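Local coordinates for adhesin (Neisseria meningitidis, PDB 5MY7), which probably acts as a surface adhesin and inhibits lysozyme, which would help the bacterium withstand a host enzyme that attacks its cell wall, at residues Thr33-Lys45 and Ala111-Pro123. Residues are numbered along the deposited sequence; the frame is centred on the assembly and turned at random.
Sequences TVSYVCQQGKKVK and APDNQIVFKDCSP
K42 reaches the other segment through its ammonium group, which donates to V117 O (NZ to O, 2.9 Å) and lies over one face of the F118 ring in a cation-pi contact, NZ 3.9 Å from the ring centroid. A bend at chi3 (70°) turns the otherwise extended chain so that one nitrogen serves both partners; lysine suits the place because its aliphatic CE also packs on the ring. Nearby, Q39 N points almost straight at K119 O (2.9 Å, 179° at the hydrogen), and a water joins Q39 O to K119 N. The Q39 side chain suits two neighbours at once: it runs alongside the K119 methylenes, and its amide NE2 meets D120 OD2 at 3.0 Å from above the carboxylate plane, a bent bond. V37 and S122 form a hydrogen-bonded antiparallel pair, bonded through N and O in both directions, which brings P123 beside V34 and Y36.

Between these polar groups, C38 and C121 are covalently joined, SG to SG 2.1 Å with a chi3 of 102°. C38 SG also sits at the edge of the F118 ring, while V44 presses on the face turned away from K42, its CB 3.8 Å from F118 CE2; flat and apolar, phenylalanine suits this place between an aliphatic branch and a cation. At the far end P123 CG packs on Y36 CE2 (4.0 Å), while the tyrosine hydroxyl bonds to Y48.

The disulfide and the single bridge thus join the ends of edge strands 31-37 and 116-121, a disulfide-tethered junction between the two four-stranded antiparallel sheets of the all-beta ACP-like domain.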
loop_
_atom_site.group_PDB
_atom_site.type_symbol
_atom_site.label_atom_id
_atom_site.label_comp_id
_atom_site.label_asym_id
_atom_site.label_seq_id
_atom_site.Cartn_x
_atom_site.Cartn_y
_atom_site.Cartn_z
ATOM N N THR A 33 -1.509 10.465 -4.069
ATOM C CA THR A 33 -0.810 9.456 -4.892
ATOM C C THR A 33 0.707 9.556 -4.701
ATOM O O THR A 33 1.254 10.677 -4.700
ATOM C CB THR A 33 -1.211 9.612 -6.369
ATOM O OG1 THR A 33 -2.639 9.419 -6.507
ATOM C CG2 THR A 33 -0.483 8.603 -7.269
ATOM N N VAL A 34 1.357 8.407 -4.572
ATOM C CA VAL A 34 2.813 8.302 -4.420
ATOM C C VAL A 34 3.345 7.331 -5.497
ATOM O O VAL A 34 2.759 6.236 -5.706
ATOM C CB VAL A 34 3.250 7.809 -2.997
ATOM C CG1 VAL A 34 4.765 7.734 -2.877
ATOM C CG2 VAL A 34 2.648 8.702 -1.940
ATOM N N SER A 35 4.431 7.741 -6.195
ATOM C CA SER A 35 5.129 6.857 -7.146
ATOM C C SER A 35 6.377 6.277 -6.504
ATOM O O SER A 35 7.125 7.017 -5.841
ATOM C CB SER A 35 5.494 7.640 -8.446
ATOM O OG SER A 35 4.301 8.029 -9.095
ATOM N N TYR A 36 6.573 4.962 -6.688
ATOM C CA TYR A 36 7.666 4.184 -6.075
ATOM C C TYR A 36 8.579 3.486 -7.079
ATOM O O TYR A 36 8.124 3.140 -8.185
ATOM C CB TYR A 36 7.108 3.086 -5.148
ATOM C CG TYR A 36 6.205 3.585 -4.028
ATOM C CD1 TYR A 36 4.860 3.757 -4.233
ATOM C CD2 TYR A 36 6.718 3.828 -2.738
ATOM C CE1 TYR A 36 4.019 4.224 -3.201
ATOM C CE2 TYR A 36 5.921 4.291 -1.710
ATOM C CZ TYR A 36 4.553 4.495 -1.950
ATOM O OH TYR A 36 3.710 4.938 -0.950
ATOM N N VAL A 37 9.858 3.294 -6.683
ATOM C CA VAL A 37 10.838 2.413 -7.386
ATOM C C VAL A 37 11.206 1.312 -6.364
ATOM O O VAL A 37 11.530 1.589 -5.169
ATOM C CB VAL A 37 12.058 3.205 -7.924
ATOM C CG1 VAL A 37 11.629 4.234 -8.921
ATOM C CG2 VAL A 37 12.827 3.888 -6.820
ATOM N N CYS A 38 11.198 0.073 -6.853
ATOM C CA CYS A 38 11.391 -1.127 -6.037
ATOM C C CYS A 38 12.579 -1.957 -6.520
ATOM O O CYS A 38 13.295 -1.565 -7.492
ATOM C CB CYS A 38 10.099 -1.955 -6.064
ATOM S SG CYS A 38 8.543 -1.047 -5.835
ATOM N N GLN A 39 12.819 -3.101 -5.858
ATOM C CA GLN A 39 13.833 -4.092 -6.332
ATOM C C GLN A 39 13.581 -4.522 -7.781
ATOM O O GLN A 39 12.398 -4.562 -8.214
ATOM C CB GLN A 39 13.803 -5.339 -5.460
ATOM C CG GLN A 39 14.831 -5.337 -4.388
ATOM C CD GLN A 39 14.877 -6.647 -3.640
ATOM O OE1 GLN A 39 14.685 -7.724 -4.218
ATOM N NE2 GLN A 39 15.156 -6.566 -2.346
ATOM N N GLN A 40 14.688 -4.787 -8.520
ATOM C CA GLN A 40 14.675 -5.151 -9.950
ATOM C C GLN A 40 14.100 -4.054 -10.833
ATOM O O GLN A 40 13.649 -4.318 -11.962
ATOM C CB GLN A 40 13.903 -6.452 -10.202
ATOM C CG GLN A 40 14.451 -7.646 -9.414
ATOM C CD GLN A 40 13.512 -8.852 -9.344
ATOM O OE1 GLN A 40 12.419 -8.871 -9.950
ATOM N NE2 GLN A 40 13.939 -9.883 -8.582
ATOM N N GLY A 41 14.113 -2.820 -10.330
ATOM C CA GLY A 41 13.585 -1.717 -11.094
ATOM C C GLY A 41 12.096 -1.662 -11.325
ATOM O O GLY A 41 11.623 -0.891 -12.208
ATOM N N LYS A 42 11.337 -2.438 -10.539
ATOM C CA LYS A 42 9.889 -2.388 -10.725
ATOM C C LYS A 42 9.369 -1.037 -10.219
ATOM O O LYS A 42 9.869 -0.454 -9.225
ATOM C CB LYS A 42 9.174 -3.545 -10.003
ATOM C CG LYS A 42 9.527 -4.912 -10.566
ATOM C CD LYS A 42 8.598 -6.035 -10.132
ATOM C CE LYS A 42 7.240 -5.914 -10.761
ATOM N NZ LYS A 42 6.247 -6.921 -10.187
ATOM N N LYS A 43 8.331 -0.557 -10.876
ATOM C CA LYS A 43 7.718 0.753 -10.595
ATOM C C LYS A 43 6.212 0.585 -10.326
ATOM O O LYS A 43 5.546 -0.195 -10.981
ATOM C CB LYS A 43 7.945 1.720 -11.774
ATOM C CG LYS A 43 9.414 2.123 -11.896
ATOM C CD LYS A 43 9.795 2.937 -13.124
ATOM C CE LYS A 43 11.322 3.102 -13.182
ATOM N NZ LYS A 43 12.042 1.821 -13.486
ATOM N N VAL A 44 5.723 1.272 -9.307
ATOM C CA VAL A 44 4.292 1.222 -8.988
ATOM C C VAL A 44 3.796 2.565 -8.437
ATOM O O VAL A 44 4.519 3.214 -7.638
ATOM C CB VAL A 44 3.977 0.013 -8.011
ATOM C CG1 VAL A 44 4.652 0.152 -6.636
ATOM C CG2 VAL A 44 2.463 -0.195 -7.855
ATOM N N LYS A 45 2.567 2.934 -8.832
ATOM C CA LYS A 45 1.897 4.133 -8.359
ATOM C C LYS A 45 0.737 3.698 -7.452
ATOM O O LYS A 45 -0.143 2.909 -7.891
ATOM C CB LYS A 45 1.376 4.938 -9.559
ATOM C CG LYS A 45 0.853 6.326 -9.283
ATOM C CD LYS A 45 0.550 7.100 -10.595
ATOM C CE LYS A 45 -0.585 6.459 -11.442
ATOM N NZ LYS A 45 -1.920 6.095 -10.768
ATOM N N ALA A 111 1.607 -10.797 -3.576
ATOM C CA ALA A 111 0.566 -11.355 -4.442
ATOM C C ALA A 111 -0.278 -12.426 -3.710
ATOM O O ALA A 111 0.115 -12.898 -2.619
ATOM C CB ALA A 111 1.226 -11.932 -5.681
ATOM N N PRO A 112 -1.412 -12.831 -4.287
ATOM C CA PRO A 112 -2.242 -13.896 -3.665
ATOM C C PRO A 112 -1.502 -15.215 -3.398
ATOM O O PRO A 112 -1.919 -15.974 -2.498
ATOM C CB PRO A 112 -3.347 -14.099 -4.687
ATOM C CG PRO A 112 -3.522 -12.769 -5.320
ATOM C CD PRO A 112 -2.102 -12.190 -5.423
ATOM N N ASP A 113 -0.399 -15.505 -4.115
ATOM C CA ASP A 113 0.374 -16.728 -3.912
ATOM C C ASP A 113 1.431 -16.605 -2.790
ATOM O O ASP A 113 2.286 -17.517 -2.646
ATOM C CB ASP A 113 1.009 -17.259 -5.218
ATOM C CG ASP A 113 2.090 -16.325 -5.790
ATOM O OD1 ASP A 113 2.320 -15.232 -5.230
ATOM O OD2 ASP A 113 2.683 -16.723 -6.834
ATOM N N ASN A 114 1.431 -15.443 -2.109
ATOM C CA ASN A 114 2.383 -15.150 -1.011
ATOM C C ASN A 114 3.800 -14.768 -1.451
ATOM O O ASN A 114 4.689 -14.599 -0.583
ATOM C CB ASN A 114 2.461 -16.302 0.082
ATOM C CG ASN A 114 3.038 -15.810 1.423
ATOM O OD1 ASN A 114 2.541 -14.792 1.969
ATOM N ND2 ASN A 114 4.071 -16.518 1.972
ATOM N N GLN A 115 4.017 -14.562 -2.776
ATOM C CA GLN A 115 5.288 -14.018 -3.237
ATOM C C GLN A 115 5.290 -12.465 -3.203
ATOM O O GLN A 115 4.281 -11.840 -3.587
ATOM C CB GLN A 115 5.604 -14.536 -4.656
ATOM C CG GLN A 115 5.844 -16.064 -4.655
ATOM C CD GLN A 115 6.515 -16.583 -5.895
ATOM O OE1 GLN A 115 7.724 -16.775 -5.907
ATOM N NE2 GLN A 115 5.740 -16.778 -6.957
ATOM N N ILE A 116 6.395 -11.888 -2.718
ATOM C CA ILE A 116 6.537 -10.462 -2.630
ATOM C C ILE A 116 6.896 -9.978 -4.053
ATOM O O ILE A 116 7.972 -10.212 -4.540
ATOM C CB ILE A 116 7.547 -9.976 -1.579
ATOM C CG1 ILE A 116 7.287 -10.634 -0.205
ATOM C CG2 ILE A 116 7.481 -8.477 -1.445
ATOM C CD1 ILE A 116 8.452 -10.561 0.802
ATOM N N VAL A 117 5.946 -9.355 -4.722
ATOM C CA VAL A 117 6.099 -8.942 -6.142
ATOM C C VAL A 117 6.520 -7.475 -6.301
ATOM O O VAL A 117 6.944 -7.073 -7.399
ATOM C CB VAL A 117 4.857 -9.263 -6.989
ATOM C CG1 VAL A 117 4.697 -10.765 -7.189
ATOM C CG2 VAL A 117 3.589 -8.656 -6.448
ATOM N N PHE A 118 6.415 -6.658 -5.256
ATOM C CA PHE A 118 7.023 -5.320 -5.213
ATOM C C PHE A 118 7.756 -5.251 -3.855
ATOM O O PHE A 118 7.092 -5.194 -2.779
ATOM C CB PHE A 118 5.957 -4.214 -5.336
ATOM C CG PHE A 118 5.259 -4.196 -6.702
ATOM C CD1 PHE A 118 4.150 -5.006 -6.945
ATOM C CD2 PHE A 118 5.728 -3.398 -7.760
ATOM C CE1 PHE A 118 3.535 -5.035 -8.186
ATOM C CE2 PHE A 118 5.091 -3.451 -8.994
ATOM C CZ PHE A 118 4.011 -4.256 -9.213
ATOM N N LYS A 119 9.081 -5.290 -3.903
ATOM C CA LYS A 119 9.915 -5.491 -2.692
ATOM C C LYS A 119 10.777 -4.252 -2.451
ATOM O O LYS A 119 11.343 -3.675 -3.406
ATOM C CB LYS A 119 10.745 -6.810 -2.798
ATOM C CG LYS A 119 11.461 -7.165 -1.515
ATOM C CD LYS A 119 11.982 -8.603 -1.544
ATOM C CE LYS A 119 12.802 -8.845 -0.292
ATOM N NZ LYS A 119 12.023 -8.556 0.954
ATOM N N ASP A 120 10.851 -3.798 -1.194
ATOM C CA ASP A 120 11.781 -2.690 -0.825
ATOM C C ASP A 120 11.551 -1.431 -1.677
ATOM O O ASP A 120 12.499 -0.807 -2.202
ATOM C CB ASP A 120 13.271 -3.100 -0.952
ATOM C CG ASP A 120 13.725 -4.121 0.051
ATOM O OD1 ASP A 120 13.003 -4.440 1.013
ATOM O OD2 ASP A 120 14.877 -4.583 -0.126
ATOM N N CYS A 121 10.290 -1.037 -1.744
ATOM C CA CYS A 121 9.890 0.123 -2.546
ATOM C C CYS A 121 10.092 1.450 -1.784
ATOM O O CYS A 121 9.676 1.558 -0.620
ATOM C CB CYS A 121 8.438 0.015 -2.952
ATOM S SG CYS A 121 7.960 -1.473 -3.827
ATOM N N SER A 122 10.713 2.452 -2.413
ATOM C CA SER A 122 10.832 3.796 -1.806
ATOM C C SER A 122 10.219 4.836 -2.765
ATOM O O SER A 122 10.243 4.654 -3.997
ATOM C CB SER A 122 12.268 4.155 -1.442
ATOM O OG SER A 122 13.028 4.037 -2.577
ATOM N N PRO A 123 9.639 5.917 -2.213
ATOM C CA PRO A 123 9.054 6.987 -3.053
ATOM C C PRO A 123 10.022 7.690 -4.039
ATOM O O PRO A 123 11.186 7.896 -3.620
ATOM C CB PRO A 123 8.514 7.999 -2.010
ATOM C CG PRO A 123 8.471 7.245 -0.703
ATOM C CD PRO A 123 9.502 6.172 -0.765
HETATM O O HOH W 1 10.232 -5.458 -6.548
#